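Local coordinates for ParB-like N-terminal domain-containing protein (PDB 1VK1) that probably binds ATP and acts as a kinase of free L-serine, joining a ParB-like N-terminal domain to a SerK-type C-terminal domain, at residues 32-37 with 164-169; 50-55 with 71-76; 54-59 with 87-92; 91-96 with 203-208; 121-126 with 150-155. All blocks are in the same frame, centred on the assembly; numbering follows the deposited sequence. Where two conformers were deposited one is given.

Contact 1: 32-37 with 164-169; sequences LVQREL and VLDEMD
Arg35 and Asp169 supply the ionic part of this contact, a salt bridge in which the guanidinium comes at the acid side-on. Its NE donates to Asp169 OD1 over 2.9 Å, on the syn side of the carboxylate, while NH2 reaches the same oxygen at 3.2 Å from the same face. Arg35 NH2 also donates to the backbone O of Asp169, at 3.1 Å. The bend at chi3 (-56°) puts NE in front of the acid.

Asp166 takes a backbone donor: Gln34 N points almost straight at its OD2, 3.0 Å away, in one of two deposited conformers. Val33 holds the N-cap position of helix 34-47, and both acids, one turn apart on helix 161-170, face that helix start, where their charge would probably suit the helix dipole. The contact thereby joins the ParB-like part of the chain to the SerK-like part.

Two waters fill in the rest. One donates to Leu32 O and to Asp166 OD2; the other accepts from Arg35 N and donates to Asp166 OD1 and Asp169 OD2. Carbon contacts are slight: Val33 CG1 lies 4.3 Å from Asp169 OD2, and the amide of Gln34 turns instead to Glu38.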
# COMPACT_ATOMS: atom_id res chain seq x y z
N LEU A 32 3.68 2.14 6.12
CA LEU A 32 4.36 0.90 5.75
C LEU A 32 3.82 -0.32 6.47
O LEU A 32 3.26 -0.21 7.56
CB LEU A 32 5.85 1.02 6.05
CG LEU A 32 6.54 2.23 5.49
CD1 LEU A 32 8.00 2.20 5.94
CD2 LEU A 32 6.43 2.32 3.97
N VAL A 33 4.04 -1.48 5.85
CA VAL A 33 3.84 -2.81 6.46
C VAL A 33 5.23 -3.31 6.87
O VAL A 33 6.15 -3.38 6.04
CB VAL A 33 3.23 -3.78 5.47
CG1 VAL A 33 3.01 -5.14 6.12
CG2 VAL A 33 1.92 -3.23 4.91
N GLN A 34 5.42 -3.62 8.15
CA GLN A 34 6.75 -3.99 8.64
C GLN A 34 7.35 -5.16 7.84
O GLN A 34 8.53 -5.12 7.48
CB GLN A 34 6.72 -4.32 10.14
CG GLN A 34 8.10 -4.63 10.70
CD GLN A 34 8.12 -4.80 12.21
OE1 GLN A 34 7.20 -4.40 12.91
NE2 GLN A 34 9.20 -5.38 12.72
N ARG A 35 6.56 -6.18 7.56
CA ARG A 35 7.08 -7.33 6.84
C ARG A 35 7.57 -6.95 5.45
O ARG A 35 8.59 -7.44 4.99
CB ARG A 35 6.02 -8.42 6.75
CG ARG A 35 6.50 -9.70 6.08
CD ARG A 35 5.50 -10.83 6.19
NE ARG A 35 5.11 -11.14 7.56
CZ ARG A 35 5.85 -11.77 8.44
NH1 ARG A 35 7.07 -12.22 8.13
NH2 ARG A 35 5.39 -12.00 9.66
N GLU A 36 6.83 -6.07 4.78
CA GLU A 36 7.23 -5.64 3.43
C GLU A 36 8.52 -4.80 3.45
O GLU A 36 9.35 -4.92 2.55
CB GLU A 36 6.08 -4.89 2.76
CG GLU A 36 5.05 -5.81 2.10
CD GLU A 36 5.60 -6.49 0.88
OE1 GLU A 36 6.16 -5.79 0.00
OE2 GLU A 36 5.50 -7.73 0.79
N LEU A 37 8.68 -3.98 4.47
CA LEU A 37 9.88 -3.19 4.63
C LEU A 37 11.09 -4.09 4.86
O LEU A 37 12.12 -3.96 4.19
CB LEU A 37 9.71 -2.23 5.81
CG LEU A 37 10.94 -1.41 6.14
CD1 LEU A 37 11.36 -0.50 5.04
CD2 LEU A 37 10.70 -0.61 7.41
N VAL A 164 -3.14 -2.91 14.17
CA VAL A 164 -3.48 -4.21 14.77
C VAL A 164 -3.08 -5.35 13.83
O VAL A 164 -2.44 -6.31 14.26
CB VAL A 164 -4.96 -4.28 15.12
CG1 VAL A 164 -5.38 -5.70 15.46
CG2 VAL A 164 -5.26 -3.33 16.27
N LEU A 165 -3.44 -5.24 12.56
CA LEU A 165 -3.08 -6.27 11.62
C LEU A 165 -1.57 -6.49 11.48
O LEU A 165 -1.11 -7.62 11.42
CB LEU A 165 -3.68 -5.99 10.26
CG LEU A 165 -5.22 -6.00 10.19
CD1 LEU A 165 -5.70 -5.64 8.81
CD2 LEU A 165 -5.80 -7.34 10.64
N ASP A 166 -0.81 -5.41 11.45
CA ASP A 166 0.64 -5.50 11.34
C ASP A 166 1.21 -6.20 12.60
O ASP A 166 2.08 -7.05 12.51
CB ASP A 166 1.19 -4.07 11.19
CG ASP A 166 2.70 -4.06 10.78
OD1 ASP A 166 3.47 -4.97 11.19
OD2 ASP A 166 3.19 -3.20 10.07
N GLU A 167 0.71 -5.84 13.77
CA GLU A 167 1.15 -6.48 15.00
C GLU A 167 0.85 -7.97 15.02
O GLU A 167 1.71 -8.77 15.39
CB GLU A 167 0.55 -5.77 16.19
CG GLU A 167 1.17 -4.38 16.39
CD GLU A 167 0.40 -3.44 17.30
OE1 GLU A 167 -0.67 -3.80 17.81
OE2 GLU A 167 0.88 -2.31 17.49
N MET A 168 -0.36 -8.34 14.59
CA MET A 168 -0.75 -9.74 14.58
C MET A 168 0.02 -10.53 13.52
O MET A 168 0.34 -11.68 13.72
CB MET A 168 -2.26 -9.88 14.39
CG MET A 168 -3.06 -9.30 15.55
SD MET A 168 -4.84 -9.58 15.42
CE MET A 168 -4.93 -11.30 15.99
N ASP A 169 0.33 -9.87 12.39
CA ASP A 169 1.18 -10.42 11.33
C ASP A 169 2.57 -10.73 11.90
O ASP A 169 3.08 -11.83 11.76
CB ASP A 169 1.22 -9.36 10.20
CG ASP A 169 2.15 -9.69 9.06
OD1 ASP A 169 2.53 -10.82 8.91
OD2 ASP A 169 2.53 -8.81 8.25
O HOH W 1 1.41 -1.52 9.09
O HOH W 2 4.25 -6.91 9.19

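Contact 2: 50-55 with 71-76; sequences FWKPML and HHRWAG. With PO4 (phosphate ion), chain B.
Arg73 reaches from helix 71-80 across Phe50, Lys52, Pro53 and Met54. Its CB lies at the edge of the Phe50 ring, 3.9 Å from CE1, with Met54 SD nearby. CD then passes 3.9 Å from Phe50 CZ, and a bend at chi3 (-60°) turns NE towards Lys52, whose O is 3.0 Å from it. Over one face of the guanidinium runs the extended Lys52 chain, with CD 3.7 Å above the plane. That brings two like charges close, Lys52 NZ and Arg73 NH1 being 4.4 Å apart. At the tip, NH2 donates to Pro53 O over 3.0 Å, from above the carbonyl plane, and makes a salt bridge with Asp69. An alanine here would probably leave the Pro53 carbonyl and the Asp69 carboxylate without their mate and open a gap beside Phe50 CZ.

His71 and His72 each give a backbone N and ND1 to a bound phosphate, probably from the crystallisation liquor; Gly70 N adds another bond. The Gly-His-His-Arg run recalls the Gly-Cys-His-Arg nucleotide-phosphate motif of sulfiredoxin. Phe40 of helix 34-47 touches both Phe50 and Arg73, Pro86 of strand 84-90 touches Phe50, and Ile67 of strand 65-67 meets Met54 and Trp74.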
# COMPACT_ATOMS: atom_id res chain seq x y z
N PHE A 50 18.87 -3.42 -7.26
CA PHE A 50 17.59 -2.72 -7.21
C PHE A 50 17.00 -2.79 -8.60
O PHE A 50 17.58 -2.27 -9.54
CB PHE A 50 17.87 -1.26 -6.78
CG PHE A 50 16.64 -0.47 -6.47
CD1 PHE A 50 16.10 -0.46 -5.21
CD2 PHE A 50 16.01 0.27 -7.45
CE1 PHE A 50 14.96 0.27 -4.93
CE2 PHE A 50 14.85 1.01 -7.14
CZ PHE A 50 14.35 1.00 -5.91
N TRP A 51 15.87 -3.45 -8.73
CA TRP A 51 15.36 -3.74 -10.08
C TRP A 51 14.01 -3.15 -10.43
O TRP A 51 13.57 -3.29 -11.58
CB TRP A 51 15.38 -5.23 -10.36
CG TRP A 51 14.68 -6.03 -9.41
CD1 TRP A 51 15.23 -6.70 -8.34
CD2 TRP A 51 13.28 -6.39 -9.42
NE1 TRP A 51 14.25 -7.40 -7.68
CE2 TRP A 51 13.06 -7.23 -8.33
CE3 TRP A 51 12.20 -6.07 -10.25
CZ2 TRP A 51 11.81 -7.76 -8.03
CZ3 TRP A 51 10.95 -6.60 -9.95
CH2 TRP A 51 10.78 -7.42 -8.85
N LYS A 52 13.34 -2.55 -9.47
CA LYS A 52 12.00 -2.04 -9.70
C LYS A 52 12.00 -0.54 -9.45
O LYS A 52 12.08 -0.11 -8.28
CB LYS A 52 10.98 -2.74 -8.78
CG LYS A 52 9.54 -2.54 -9.22
CD LYS A 52 8.54 -3.34 -8.38
CE LYS A 52 7.10 -3.06 -8.80
NZ LYS A 52 6.10 -3.93 -8.10
N PRO A 53 11.90 0.29 -10.51
CA PRO A 53 12.06 1.73 -10.31
C PRO A 53 10.95 2.31 -9.45
O PRO A 53 9.83 1.80 -9.46
CB PRO A 53 11.98 2.30 -11.73
CG PRO A 53 11.18 1.29 -12.49
CD PRO A 53 11.60 -0.05 -11.92
N MET A 54 11.26 3.35 -8.72
CA MET A 54 10.23 4.16 -8.11
C MET A 54 9.33 4.72 -9.19
O MET A 54 9.81 5.02 -10.28
CB MET A 54 10.85 5.33 -7.36
CG MET A 54 11.81 4.97 -6.22
SD MET A 54 10.98 4.12 -4.82
CE MET A 54 9.81 5.42 -4.35
N LEU A 55 8.06 4.88 -8.89
CA LEU A 55 7.16 5.71 -9.71
C LEU A 55 6.85 6.95 -8.92
O LEU A 55 6.41 6.86 -7.77
CB LEU A 55 5.85 4.98 -10.06
CG LEU A 55 6.02 3.65 -10.77
CD1 LEU A 55 4.63 3.04 -11.09
CD2 LEU A 55 6.87 3.77 -12.01
N HIS A 71 6.88 2.92 -1.75
CA HIS A 71 7.08 3.36 -0.37
C HIS A 71 8.06 2.48 0.39
O HIS A 71 8.92 2.99 1.11
CB HIS A 71 5.76 3.41 0.41
CG HIS A 71 4.83 4.48 -0.06
ND1 HIS A 71 3.98 4.33 -1.14
CD2 HIS A 71 4.62 5.74 0.40
CE1 HIS A 71 3.30 5.46 -1.31
NE2 HIS A 71 3.68 6.33 -0.40
N HIS A 72 7.94 1.17 0.26
CA HIS A 72 8.81 0.27 1.00
C HIS A 72 10.23 0.30 0.48
O HIS A 72 11.18 0.20 1.27
CB HIS A 72 8.22 -1.15 1.05
CG HIS A 72 6.93 -1.21 1.80
ND1 HIS A 72 5.72 -0.93 1.22
CD2 HIS A 72 6.68 -1.46 3.11
CE1 HIS A 72 4.77 -1.04 2.15
NE2 HIS A 72 5.34 -1.37 3.30
N ARG A 73 10.38 0.45 -0.84
CA ARG A 73 11.70 0.63 -1.45
C ARG A 73 12.38 1.91 -1.00
O ARG A 73 13.55 1.91 -0.59
CB ARG A 73 11.57 0.59 -2.98
CG ARG A 73 11.04 -0.77 -3.48
CD ARG A 73 11.09 -1.02 -4.97
NE ARG A 73 10.36 -0.14 -5.84
CZ ARG A 73 9.04 -0.20 -6.13
NH1 ARG A 73 8.20 -1.04 -5.52
NH2 ARG A 73 8.56 0.63 -7.02
N TRP A 74 11.65 3.02 -1.02
CA TRP A 74 12.16 4.31 -0.54
C TRP A 74 12.55 4.24 0.92
O TRP A 74 13.67 4.63 1.30
CB TRP A 74 11.09 5.40 -0.78
CG TRP A 74 11.25 6.66 -0.01
CD1 TRP A 74 12.07 7.71 -0.30
CD2 TRP A 74 10.50 7.04 1.14
NE1 TRP A 74 11.88 8.71 0.63
CE2 TRP A 74 10.92 8.32 1.52
CE3 TRP A 74 9.47 6.43 1.89
CZ2 TRP A 74 10.35 9.00 2.62
CZ3 TRP A 74 8.94 7.09 2.96
CH2 TRP A 74 9.37 8.36 3.31
N ALA A 75 11.66 3.72 1.75
CA ALA A 75 11.91 3.68 3.18
C ALA A 75 13.06 2.72 3.50
O ALA A 75 13.87 2.99 4.39
CB ALA A 75 10.64 3.29 3.94
N GLY A 76 13.13 1.59 2.80
CA GLY A 76 14.22 0.65 3.01
C GLY A 76 15.56 1.23 2.62
O GLY A 76 16.55 1.08 3.35
P PO4 B . 4.14 0.66 -1.74
O1 PO4 B . 3.28 1.05 -0.40
O2 PO4 B . 5.53 0.15 -1.19
O3 PO4 B . 3.41 -0.43 -2.45
O4 PO4 B . 4.31 1.90 -2.58

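Contact 3: 54-59 with 87-92; sequences MLLAKI and SVILDY
Leu56 and Ile89 meet through their CD1 methyls at 4.0 Å, chi2 of Ile89 (-59°) turning its CD1 back over Leu56. On the same face, Leu56 CD1 packs 3.6 Å from Ser87 CB. The other face carries Leu55 and Val88, side by side and pointing the same way, with CD2 of the former 3.8 Å from CB of the latter. Leu90 CD1 closes on Leu55 CB, and further along Ala57 CB meets Tyr92 CB at 3.7 Å.

Between these layers the backbones pair in parallel. Val88 N donates to Met54 O, Leu56 N to Val88 O over 2.9 Å, and Leu90 N to Leu56 O, all close to straight. After the Leu90 N bond to Leu56 O the next link is made by a water, which accepts from Lys58 N and donates to Leu90 O, 2.8 Å from each. Lys58 NZ finds its own partner in Asp63.

With 65-67 and 19-22 outside them, strands 54-58 and 84-90 are the two inner strands of a mixed four-stranded sheet belonging to the ParB/sulfiredoxin-like fold.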
# COMPACT_ATOMS: atom_id res chain seq x y z
N MET A 54 11.26 3.35 -8.72
CA MET A 54 10.23 4.16 -8.11
C MET A 54 9.33 4.72 -9.19
O MET A 54 9.81 5.02 -10.28
CB MET A 54 10.85 5.33 -7.36
CG MET A 54 11.81 4.97 -6.22
SD MET A 54 10.98 4.12 -4.82
CE MET A 54 9.81 5.42 -4.35
N LEU A 55 8.06 4.88 -8.89
CA LEU A 55 7.16 5.71 -9.71
C LEU A 55 6.85 6.95 -8.92
O LEU A 55 6.41 6.86 -7.77
CB LEU A 55 5.85 4.98 -10.06
CG LEU A 55 6.02 3.65 -10.77
CD1 LEU A 55 4.63 3.04 -11.09
CD2 LEU A 55 6.87 3.77 -12.01
N LEU A 56 7.12 8.11 -9.54
CA LEU A 56 7.00 9.40 -8.90
C LEU A 56 6.19 10.35 -9.74
O LEU A 56 6.09 10.19 -10.95
CB LEU A 56 8.39 10.04 -8.73
CG LEU A 56 9.43 9.25 -7.93
CD1 LEU A 56 10.74 10.07 -7.91
CD2 LEU A 56 8.98 8.94 -6.54
N ALA A 57 5.66 11.39 -9.11
CA ALA A 57 5.01 12.50 -9.81
C ALA A 57 5.37 13.78 -9.10
O ALA A 57 5.33 13.85 -7.88
CB ALA A 57 3.51 12.33 -9.84
N LYS A 58 5.70 14.82 -9.84
CA LYS A 58 6.06 16.07 -9.20
C LYS A 58 4.84 16.69 -8.50
O LYS A 58 3.74 16.70 -9.03
CB LYS A 58 6.70 17.07 -10.21
CG LYS A 58 7.19 18.40 -9.54
CD LYS A 58 8.23 19.16 -10.37
CE LYS A 58 9.66 18.67 -10.09
NZ LYS A 58 10.67 19.61 -10.63
N ILE A 59 5.07 17.21 -7.31
CA ILE A 59 4.04 17.95 -6.58
C ILE A 59 4.08 19.41 -7.09
O ILE A 59 5.10 20.07 -7.01
CB ILE A 59 4.30 17.88 -5.08
CG1 ILE A 59 4.20 16.42 -4.60
CG2 ILE A 59 3.31 18.75 -4.33
CD1 ILE A 59 4.74 16.20 -3.22
N SER A 87 14.10 6.10 -10.86
CA SER A 87 12.73 6.51 -10.83
C SER A 87 12.17 6.79 -12.23
O SER A 87 12.88 7.24 -13.12
CB SER A 87 12.59 7.78 -9.98
OG SER A 87 13.08 7.62 -8.66
N VAL A 88 10.88 6.55 -12.37
CA VAL A 88 10.13 6.95 -13.55
C VAL A 88 9.23 8.08 -13.10
O VAL A 88 8.49 7.92 -12.13
CB VAL A 88 9.31 5.76 -14.12
CG1 VAL A 88 8.38 6.22 -15.27
CG2 VAL A 88 10.24 4.67 -14.59
N ILE A 89 9.28 9.20 -13.80
CA ILE A 89 8.50 10.38 -13.48
C ILE A 89 7.24 10.41 -14.36
O ILE A 89 7.34 10.40 -15.58
CB ILE A 89 9.33 11.66 -13.71
CG1 ILE A 89 10.73 11.55 -13.09
CG2 ILE A 89 8.57 12.90 -13.23
CD1 ILE A 89 10.73 11.32 -11.69
N LEU A 90 6.08 10.42 -13.73
CA LEU A 90 4.77 10.37 -14.36
C LEU A 90 4.09 11.73 -14.27
O LEU A 90 4.37 12.52 -13.36
CB LEU A 90 3.89 9.37 -13.56
CG LEU A 90 4.36 7.96 -13.35
CD1 LEU A 90 3.41 7.21 -12.43
CD2 LEU A 90 4.48 7.24 -14.66
N ASP A 91 3.17 11.99 -15.20
CA ASP A 91 2.18 13.04 -15.03
C ASP A 91 1.01 12.38 -14.31
O ASP A 91 0.29 11.59 -14.91
CB ASP A 91 1.74 13.61 -16.38
CG ASP A 91 0.56 14.60 -16.27
OD1 ASP A 91 0.09 14.89 -15.13
OD2 ASP A 91 0.05 15.12 -17.28
N TYR A 92 0.83 12.71 -13.05
CA TYR A 92 -0.12 11.98 -12.20
C TYR A 92 -1.56 12.08 -12.74
O TYR A 92 -2.31 11.12 -12.64
CB TYR A 92 -0.04 12.49 -10.78
CG TYR A 92 -0.70 11.58 -9.78
CD1 TYR A 92 -0.33 10.21 -9.69
CD2 TYR A 92 -1.66 12.04 -8.91
CE1 TYR A 92 -0.93 9.36 -8.77
CE2 TYR A 92 -2.25 11.20 -7.99
CZ TYR A 92 -1.89 9.85 -7.93
OH TYR A 92 -2.48 9.01 -7.02
O HOH W 3 5.76 14.87 -12.68
O HOH W 4 2.20 15.22 -11.43

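Contact 4: 91-96 with 203-208; sequences DYFDEG and PTKEEV
Lys205 sends its ammonium among backbone carbonyls of the loop that starts at Tyr92, with no carboxylate in direct contact. NZ donates to Tyr92 O over 2.8 Å, in the carbonyl plane, and also to Val97 O. Asp94 O is equally near but badly angled for a bond. A water accepts from Lys205 NZ at 2.9 Å and donates to Phe93 O and to Glu95 OE2, the latter in one of two conformers.

On the way its chain crosses the Tyr92 ring: CD sits over the centre of one face, 4.0 Å from the centroid, as a CH-pi contact. The bend at chi3 (-63°) then lifts CE off the face, towards Tyr92 O. An alanine here would probably remove the methylene over the ring centre and leave the Tyr92 and Val97 carbonyls without this donor.

Tyr92 OH, hydrogen-bonded to His225, rests 3.4 Å from Val208 CB. Phe93 CE1 lies 3.5 Å from Glu206 OE2. The loop side is a type I turn from Asp91 to Asp94, with Asx turns at both aspartates; the other is a helix start closed by the Thr204-Glu207 capping box.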
# COMPACT_ATOMS: atom_id res chain seq x y z
N ASP A 91 3.17 11.99 -15.20
CA ASP A 91 2.18 13.04 -15.03
C ASP A 91 1.01 12.38 -14.31
O ASP A 91 0.29 11.59 -14.91
CB ASP A 91 1.74 13.61 -16.38
CG ASP A 91 0.56 14.60 -16.27
OD1 ASP A 91 0.09 14.89 -15.13
OD2 ASP A 91 0.05 15.12 -17.28
N TYR A 92 0.83 12.71 -13.05
CA TYR A 92 -0.12 11.98 -12.20
C TYR A 92 -1.56 12.08 -12.74
O TYR A 92 -2.31 11.12 -12.64
CB TYR A 92 -0.04 12.49 -10.78
CG TYR A 92 -0.70 11.58 -9.78
CD1 TYR A 92 -0.33 10.21 -9.69
CD2 TYR A 92 -1.66 12.04 -8.91
CE1 TYR A 92 -0.93 9.36 -8.77
CE2 TYR A 92 -2.25 11.20 -7.99
CZ TYR A 92 -1.89 9.85 -7.93
OH TYR A 92 -2.48 9.01 -7.02
N PHE A 93 -1.91 13.21 -13.35
CA PHE A 93 -3.31 13.44 -13.78
C PHE A 93 -3.54 13.11 -15.24
O PHE A 93 -4.60 13.40 -15.79
CB PHE A 93 -3.75 14.84 -13.38
CG PHE A 93 -3.91 14.98 -11.90
CD1 PHE A 93 -4.98 14.35 -11.24
CD2 PHE A 93 -2.97 15.67 -11.14
CE1 PHE A 93 -5.13 14.44 -9.88
CE2 PHE A 93 -3.12 15.75 -9.76
CZ PHE A 93 -4.21 15.14 -9.13
N ASP A 94 -2.58 12.43 -15.84
CA ASP A 94 -2.81 11.77 -17.09
C ASP A 94 -3.85 10.67 -16.88
O ASP A 94 -3.79 9.94 -15.88
CB ASP A 94 -1.49 11.19 -17.61
CG ASP A 94 -1.60 10.67 -19.02
OD1 ASP A 94 -1.12 11.36 -19.93
OD2 ASP A 94 -2.15 9.58 -19.31
N GLU A 95 -4.80 10.55 -17.81
CA GLU A 95 -5.89 9.56 -17.70
C GLU A 95 -5.40 8.11 -17.69
O GLU A 95 -6.10 7.22 -17.21
CB GLU A 95 -6.94 9.77 -18.82
CG GLU A 95 -7.93 10.89 -18.53
CD GLU A 95 -8.84 10.57 -17.35
OE1 GLU A 95 -9.62 9.60 -17.43
OE2 GLU A 95 -8.77 11.30 -16.34
N GLY A 96 -4.21 7.88 -18.22
CA GLY A 96 -3.60 6.57 -18.23
C GLY A 96 -3.18 6.06 -16.85
O GLY A 96 -3.02 4.86 -16.68
N PRO A 203 -9.01 5.69 -2.66
CA PRO A 203 -9.00 7.14 -2.85
C PRO A 203 -9.02 7.45 -4.35
O PRO A 203 -8.68 6.60 -5.17
CB PRO A 203 -7.66 7.57 -2.24
CG PRO A 203 -6.80 6.39 -2.49
CD PRO A 203 -7.68 5.17 -2.29
N THR A 204 -9.39 8.67 -4.69
CA THR A 204 -9.14 9.19 -6.02
C THR A 204 -7.72 9.77 -6.10
O THR A 204 -7.07 10.07 -5.08
CB THR A 204 -10.11 10.29 -6.37
OG1 THR A 204 -9.88 11.40 -5.49
CG2 THR A 204 -11.62 9.85 -6.17
N LYS A 205 -7.24 9.98 -7.31
CA LYS A 205 -5.95 10.64 -7.49
C LYS A 205 -5.96 12.02 -6.89
O LYS A 205 -4.97 12.44 -6.28
CB LYS A 205 -5.54 10.68 -8.96
CG LYS A 205 -5.18 9.32 -9.52
CD LYS A 205 -4.51 9.39 -10.89
CE LYS A 205 -5.42 9.97 -11.94
NZ LYS A 205 -4.80 9.94 -13.28
N GLU A 206 -7.06 12.75 -7.02
CA GLU A 206 -7.16 14.06 -6.41
C GLU A 206 -7.01 14.00 -4.88
O GLU A 206 -6.34 14.85 -4.29
CB GLU A 206 -8.47 14.76 -6.83
CG GLU A 206 -8.53 15.18 -8.32
CD GLU A 206 -8.77 14.04 -9.32
OE1 GLU A 206 -9.15 12.87 -8.93
OE2 GLU A 206 -8.59 14.33 -10.55
N GLU A 207 -7.62 12.99 -4.25
CA GLU A 207 -7.49 12.79 -2.82
C GLU A 207 -6.04 12.46 -2.41
O GLU A 207 -5.57 12.92 -1.39
CB GLU A 207 -8.46 11.73 -2.33
CG GLU A 207 -9.91 12.22 -2.34
CD GLU A 207 -10.94 11.12 -2.17
OE1 GLU A 207 -10.63 9.95 -2.38
OE2 GLU A 207 -12.11 11.49 -1.86
N VAL A 208 -5.36 11.66 -3.22
CA VAL A 208 -3.95 11.32 -2.94
C VAL A 208 -3.09 12.57 -3.00
O VAL A 208 -2.31 12.83 -2.07
CB VAL A 208 -3.42 10.26 -3.95
CG1 VAL A 208 -1.89 10.05 -3.76
CG2 VAL A 208 -4.11 8.95 -3.79
O HOH W 5 -6.72 11.70 -14.51

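Contact 5: 121-126 with 150-155; sequences GLEVIE and AIPGGL
The puckered Pro152 ring lies against Glu123, and the flat groups here are the Glu123 carboxylate and the peptide planes. CG of the proline ring lies 3.9 Å from Glu123 CB, with the carboxylate's OE2 a little further off. The same CG meets Ile125 CD1 at 4.1 Å, so both side chains touch Pro152 CG, each crossing the ring at about a right angle. Ring atom CD comes 3.4 Å from Glu123 O.

Ile125 and Ala150 form an antiparallel hydrogen-bonded pair. Ile125 N donates to Ala150 O over 2.9 Å, in the carbonyl plane, and Ala150 N returns a bond to Ile125 O at 2.8 Å, tilted 23° from the Ile125 carbonyl plane. Ile151 turns to a different side: its CG2, anti to the backbone N, packs 4.2 Å from Leu122 CD2, and its CG1 meets Val124 CG2. Leu117 and Val161, on two helices, cover this side.

Two residues on, the pairing would continue between Glu123 and Pro152, but proline has no N-H. Glu123 O is buried without a hydrogen-bond partner and receives a CA-H contact from Ile151 CA at 3.4 Å. A water replaces the return bond, accepting from Glu123 N and donating to Pro152 O. Between these two segments, direct pairing amounts to one closed pair of bonds, and proline, lacking N-H, ends it.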
# COMPACT_ATOMS: atom_id res chain seq x y z
N GLY A 121 -9.83 0.56 20.75
CA GLY A 121 -10.89 1.56 20.80
C GLY A 121 -11.80 1.58 19.59
O GLY A 121 -12.59 2.51 19.43
N LEU A 122 -11.71 0.57 18.74
CA LEU A 122 -12.59 0.48 17.58
C LEU A 122 -13.87 -0.23 17.90
O LEU A 122 -13.92 -1.09 18.79
CB LEU A 122 -11.90 -0.29 16.48
CG LEU A 122 -10.64 0.35 15.94
CD1 LEU A 122 -9.85 -0.64 15.17
CD2 LEU A 122 -10.97 1.56 15.05
N GLU A 123 -14.92 0.10 17.15
CA GLU A 123 -16.15 -0.65 17.19
C GLU A 123 -16.17 -1.63 16.04
O GLU A 123 -15.65 -1.34 14.94
CB GLU A 123 -17.36 0.27 17.09
CG GLU A 123 -17.50 1.27 18.21
CD GLU A 123 -18.66 2.21 17.98
OE1 GLU A 123 -19.82 1.75 18.11
OE2 GLU A 123 -18.42 3.38 17.66
N VAL A 124 -16.75 -2.79 16.28
CA VAL A 124 -16.93 -3.80 15.27
C VAL A 124 -18.38 -4.27 15.38
O VAL A 124 -18.74 -4.94 16.34
CB VAL A 124 -15.94 -4.99 15.43
CG1 VAL A 124 -16.06 -5.93 14.27
CG2 VAL A 124 -14.51 -4.48 15.57
N ILE A 125 -19.19 -3.90 14.39
CA ILE A 125 -20.65 -4.03 14.47
C ILE A 125 -21.16 -4.92 13.38
O ILE A 125 -20.95 -4.65 12.20
CB ILE A 125 -21.31 -2.62 14.35
CG1 ILE A 125 -20.80 -1.68 15.43
CG2 ILE A 125 -22.86 -2.74 14.40
CD1 ILE A 125 -21.19 -0.21 15.21
N GLU A 126 -21.90 -5.98 13.73
CA GLU A 126 -22.46 -6.80 12.69
C GLU A 126 -23.45 -5.96 11.87
O GLU A 126 -24.33 -5.28 12.42
CB GLU A 126 -23.14 -8.05 13.26
CG GLU A 126 -23.31 -9.14 12.22
CD GLU A 126 -23.84 -10.45 12.78
OE1 GLU A 126 -24.10 -10.54 14.00
OE2 GLU A 126 -23.97 -11.40 11.98
N ALA A 150 -19.16 -3.97 10.20
CA ALA A 150 -18.74 -2.59 9.95
C ALA A 150 -17.79 -2.13 11.03
O ALA A 150 -18.02 -2.37 12.21
CB ALA A 150 -19.97 -1.66 9.91
N ILE A 151 -16.71 -1.47 10.62
CA ILE A 151 -15.81 -0.78 11.55
C ILE A 151 -15.96 0.71 11.26
O ILE A 151 -15.41 1.22 10.27
CB ILE A 151 -14.35 -1.25 11.38
CG1 ILE A 151 -14.28 -2.78 11.60
CG2 ILE A 151 -13.45 -0.48 12.30
CD1 ILE A 151 -12.95 -3.41 11.18
N PRO A 152 -16.75 1.41 12.06
CA PRO A 152 -17.01 2.80 11.79
C PRO A 152 -15.79 3.68 11.91
O PRO A 152 -14.80 3.33 12.58
CB PRO A 152 -18.09 3.19 12.82
CG PRO A 152 -18.17 2.11 13.77
CD PRO A 152 -17.49 0.92 13.25
N GLY A 153 -15.83 4.80 11.22
CA GLY A 153 -14.79 5.78 11.27
C GLY A 153 -14.30 6.20 9.90
O GLY A 153 -14.99 6.05 8.89
N GLY A 154 -13.08 6.71 9.89
CA GLY A 154 -12.44 7.20 8.69
C GLY A 154 -10.96 6.91 8.72
O GLY A 154 -10.54 5.83 9.13
N LEU A 155 -10.18 7.87 8.30
CA LEU A 155 -8.75 7.68 8.15
C LEU A 155 -8.05 7.16 9.39
O LEU A 155 -7.25 6.22 9.32
CB LEU A 155 -8.10 8.98 7.70
CG LEU A 155 -6.59 8.86 7.52
CD1 LEU A 155 -6.24 7.64 6.64
CD2 LEU A 155 -6.06 10.12 6.91
O HOH W 6 -14.61 2.23 15.19

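In the fold
Contact 3 is the most buried, two inner strands of the ParB-like sheet with apolar faces and parallel backbone bonds. Contact 2 shares strand 54-58 with it and sets helix 71-80 beside it mainly through one arginine. Contact 4 shares Asp91 and Tyr92 with contact 3 and moves outward to a partly exposed loop gripped by a lysine. Contact 1 is partly buried and almost wholly polar, lying between the two family regions; it touches contact 2 where Val33 N meets His72 NE2. Contact 5, with its centre about 34 Å from that of contact 3, edges the other sheet, antiparallel where contact 3 is parallel.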